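Local atomic coordinates of hypothetical membrane spanning protein (Vibrio fischeri, PDB entry 4RCK), a protein that is of unknown function but is probably membrane-spanning and carries a magnesium-binding von Willebrand factor type A domain of the BatA type, the part described here. Residues R125-S131 with H153-V159. Residues are numbered along the deposited sequence; the frame is centred on the assembly and turned at random.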
ATOM      1  N   ARG A 125       1.235  13.083   1.270  1.00 88.81           N
ATOM      2  CA  ARG A 125       0.108  13.188   2.185  1.00 81.60           C
ATOM      3  C   ARG A 125      -0.952  14.156   1.677  1.00 76.00           C
ATOM      4  O   ARG A 125      -0.643  15.272   1.263  1.00 76.44           O
ATOM      5  CB  ARG A 125       0.603  13.615   3.566  1.00 86.26           C
ATOM      6  CG  ARG A 125       1.567  12.622   4.190  1.00 84.65           C
ATOM      7  CD  ARG A 125       2.327  13.231   5.353  1.00 92.69           C
ATOM      8  NE  ARG A 125       3.045  12.216   6.117  1.00 95.75           N
ATOM      9  CZ  ARG A 125       3.880  12.483   7.116  1.00 93.32           C
ATOM     10  NH1 ARG A 125       4.113  13.739   7.470  1.00 94.66           N
ATOM     11  NH2 ARG A 125       4.486  11.494   7.757  1.00 94.81           N
ATOM     12  N   THR A 126      -2.207  13.721   1.717  1.00 72.54           N
ATOM     13  CA  THR A 126      -3.311  14.523   1.207  1.00 80.08           C
ATOM     14  C   THR A 126      -4.530  14.460   2.123  1.00 75.46           C
ATOM     15  O   THR A 126      -4.996  13.380   2.477  1.00 72.78           O
ATOM     16  CB  THR A 126      -3.724  14.068  -0.205  1.00 89.98           C
ATOM     17  OG1 THR A 126      -2.589  14.128  -1.078  1.00107.34           O
ATOM     18  CG2 THR A 126      -4.831  14.955  -0.751  1.00 80.84           C
ATOM     19  N   ILE A 127      -5.043  15.625   2.508  1.00 77.66           N
ATOM     20  CA  ILE A 127      -6.256  15.693   3.315  1.00 80.69           C
ATOM     21  C   ILE A 127      -7.412  16.245   2.489  1.00 79.01           C
ATOM     22  O   ILE A 127      -7.253  17.225   1.766  1.00 85.55           O
ATOM     23  CB  ILE A 127      -6.063  16.576   4.568  1.00 77.61           C
ATOM     24  CG1 ILE A 127      -4.814  16.155   5.344  1.00 84.86           C
ATOM     25  CG2 ILE A 127      -7.296  16.516   5.462  1.00 75.39           C
ATOM     26  CD1 ILE A 127      -4.540  17.008   6.565  1.00 79.68           C
ATOM     27  N   ILE A 128      -8.572  15.607   2.586  1.00 64.87           N
ATOM     28  CA  ILE A 128      -9.773  16.135   1.952  1.00 67.78           C
ATOM     29  C   ILE A 128     -10.822  16.461   3.006  1.00 80.08           C
ATOM     30  O   ILE A 128     -11.421  15.567   3.601  1.00100.58           O
ATOM     31  CB  ILE A 128     -10.364  15.153   0.928  1.00 69.81           C
ATOM     32  CG1 ILE A 128      -9.294  14.729  -0.080  1.00 81.09           C
ATOM     33  CG2 ILE A 128     -11.551  15.785   0.213  1.00 64.71           C
ATOM     34  CD1 ILE A 128      -9.784  13.738  -1.106  1.00 87.49           C
ATOM     35  N   LEU A 129     -11.027  17.753   3.236  1.00 81.51           N
ATOM     36  CA  LEU A 129     -11.992  18.222   4.220  1.00 81.57           C
ATOM     37  C   LEU A 129     -13.194  18.865   3.550  1.00 84.37           C
ATOM     38  O   LEU A 129     -13.043  19.689   2.648  1.00 86.39           O
ATOM     39  CB  LEU A 129     -11.337  19.221   5.177  1.00 83.26           C
ATOM     40  CG  LEU A 129     -12.233  20.245   5.880  1.00 65.64           C
ATOM     41  CD1 LEU A 129     -12.849  19.659   7.139  1.00 67.03           C
ATOM     42  CD2 LEU A 129     -11.453  21.517   6.192  1.00 55.25           C
ATOM     43  N   LEU A 130     -14.388  18.477   3.986  1.00 80.14           N
ATOM     44  CA  LEU A 130     -15.603  19.161   3.558  1.00 88.66           C
ATOM     45  C   LEU A 130     -16.426  19.570   4.777  1.00 74.87           C
ATOM     46  O   LEU A 130     -16.423  18.881   5.799  1.00 84.97           O
ATOM     47  CB  LEU A 130     -16.431  18.290   2.612  1.00 77.28           C
ATOM     48  CG  LEU A 130     -17.424  17.309   3.228  1.00 66.57           C
ATOM     49  CD1 LEU A 130     -18.663  17.252   2.367  1.00 65.63           C
ATOM     50  CD2 LEU A 130     -16.803  15.933   3.362  1.00 88.62           C
ATOM     51  N   SER A 131     -17.113  20.703   4.662  1.00 51.78           N
ATOM     52  CA  SER A 131     -17.875  21.273   5.767  1.00 60.78           C
ATOM     53  C   SER A 131     -18.988  22.169   5.235  1.00 74.34           C
ATOM     54  O   SER A 131     -18.872  22.738   4.155  1.00100.83           O
ATOM     55  CB  SER A 131     -16.958  22.061   6.708  1.00 58.94           C
ATOM     56  OG  SER A 131     -17.687  22.628   7.785  1.00 64.96           O
ATOM     57  N   HIS A 153       3.925  18.336   5.522  1.00 98.66           N
ATOM     58  CA  HIS A 153       3.886  18.076   4.081  1.00 94.20           C
ATOM     59  C   HIS A 153       2.547  17.532   3.595  1.00 87.51           C
ATOM     60  O   HIS A 153       2.501  16.739   2.656  1.00 81.19           O
ATOM     61  CB  HIS A 153       5.001  17.104   3.687  1.00 94.80           C
ATOM     62  CG  HIS A 153       6.345  17.488   4.218  1.00102.78           C
ATOM     63  ND1 HIS A 153       6.961  18.674   3.889  1.00113.61           N
ATOM     64  CD2 HIS A 153       7.189  16.844   5.059  1.00105.61           C
ATOM     65  CE1 HIS A 153       8.129  18.745   4.503  1.00117.54           C
ATOM     66  NE2 HIS A 153       8.291  17.648   5.217  1.00115.39           N
ATOM     67  N   ALA A 154       1.461  17.962   4.226  1.00 88.42           N
ATOM     68  CA  ALA A 154       0.136  17.529   3.804  1.00 73.11           C
ATOM     69  C   ALA A 154      -0.556  18.598   2.965  1.00 75.94           C
ATOM     70  O   ALA A 154      -0.678  19.750   3.382  1.00 77.72           O
ATOM     71  CB  ALA A 154      -0.716  17.167   5.010  1.00 68.49           C
ATOM     72  N   LYS A 155      -0.998  18.207   1.776  1.00 82.75           N
ATOM     73  CA  LYS A 155      -1.785  19.084   0.922  1.00 77.42           C
ATOM     74  C   LYS A 155      -3.263  18.845   1.205  1.00 73.32           C
ATOM     75  O   LYS A 155      -3.784  17.767   0.920  1.00 68.49           O
ATOM     76  CB  LYS A 155      -1.462  18.832  -0.555  1.00 72.63           C
ATOM     77  CG  LYS A 155      -2.128  19.794  -1.528  1.00 78.86           C
ATOM     78  CD  LYS A 155      -1.880  19.395  -2.981  1.00 96.28           C
ATOM     79  CE  LYS A 155      -0.444  19.665  -3.413  1.00104.50           C
ATOM     80  NZ  LYS A 155      -0.203  19.236  -4.822  1.00111.36           N
ATOM     81  N   ILE A 156      -3.938  19.836   1.783  1.00 74.04           N
ATOM     82  CA  ILE A 156      -5.346  19.663   2.131  1.00 80.21           C
ATOM     83  C   ILE A 156      -6.278  20.416   1.176  1.00 68.92           C
ATOM     84  O   ILE A 156      -6.175  21.631   0.989  1.00 62.60           O
ATOM     85  CB  ILE A 156      -5.629  20.086   3.608  1.00 67.83           C
ATOM     86  CG1 ILE A 156      -6.990  20.770   3.758  1.00 82.94           C
ATOM     87  CG2 ILE A 156      -4.535  20.965   4.152  1.00 65.05           C
ATOM     88  CD1 ILE A 156      -8.119  19.818   3.992  1.00102.75           C
ATOM     89  N   TYR A 157      -7.171  19.652   0.551  1.00 63.58           N
ATOM     90  CA  TYR A 157      -8.224  20.193  -0.295  1.00 61.05           C
ATOM     91  C   TYR A 157      -9.477  20.434   0.535  1.00 69.36           C
ATOM     92  O   TYR A 157      -9.872  19.585   1.335  1.00 69.38           O
ATOM     93  CB  TYR A 157      -8.541  19.239  -1.450  1.00 60.51           C
ATOM     94  CG  TYR A 157      -7.407  19.028  -2.427  1.00 72.24           C
ATOM     95  CD1 TYR A 157      -7.159  19.946  -3.437  1.00 76.02           C
ATOM     96  CD2 TYR A 157      -6.597  17.903  -2.353  1.00 71.73           C
ATOM     97  CE1 TYR A 157      -6.129  19.758  -4.339  1.00 83.09           C
ATOM     98  CE2 TYR A 157      -5.564  17.704  -3.251  1.00 72.88           C
ATOM     99  CZ  TYR A 157      -5.335  18.635  -4.242  1.00 82.30           C
ATOM    100  OH  TYR A 157      -4.309  18.446  -5.140  1.00 90.08           O
ATOM    101  N   THR A 158     -10.107  21.587   0.341  1.00 70.76           N
ATOM    102  CA  THR A 158     -11.298  21.934   1.105  1.00 68.50           C
ATOM    103  C   THR A 158     -12.532  21.994   0.207  1.00 67.18           C
ATOM    104  O   THR A 158     -12.467  22.478  -0.922  1.00 60.53           O
ATOM    105  CB  THR A 158     -11.119  23.278   1.831  1.00 63.66           C
ATOM    106  OG1 THR A 158     -10.995  24.331   0.868  1.00 68.84           O
ATOM    107  CG2 THR A 158      -9.869  23.248   2.698  1.00 56.13           C
ATOM    108  N   VAL A 159     -13.655  21.490   0.710  1.00 58.42           N
ATOM    109  CA  VAL A 159     -14.896  21.460  -0.059  1.00 57.50           C
ATOM    110  C   VAL A 159     -16.056  22.090   0.706  1.00 69.86           C
ATOM    111  O   VAL A 159     -16.528  21.537   1.698  1.00 59.44           O
ATOM    112  CB  VAL A 159     -15.290  20.018  -0.447  1.00 46.18           C
ATOM    113  CG1 VAL A 159     -16.529  20.022  -1.328  1.00 55.72           C
ATOM    114  CG2 VAL A 159     -14.136  19.317  -1.149  1.00 46.63           C
TER
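What sets this strand pair apart is its far side: R125-L129 also pair, in parallel, with a strand of the second subunit, so one sheet spans both chains. Within the chain, the odd-numbered residues from R125 to S131 hydrogen-bond through their backbones to K155, Y157 and V159. K155 N donates to R125 O (3.0 Å), K155 O accepts from I127 N (2.9 Å), and the alternation runs to S131 N and V159 O (3.1 Å), the zigzag expected of parallel strands, inclined by 20°. This is a beta-alpha-beta crossover of a vWA alpha/beta sandwich: helix 142-151 links the strands and ends in a Schellman motif with H153 as C' residue. Side chains alternate: on one face I127 CB packs against I156 CB at 3.7 Å and L129 CB touches I156 CD1 at 3.5 Å, with helix 185-195 meeting I156 and T158; on the other, helix 205-218 covers I128, L130 and Y157. S131 OG hydrogen-bonds D26 of the second subunit, close to the magnesium site.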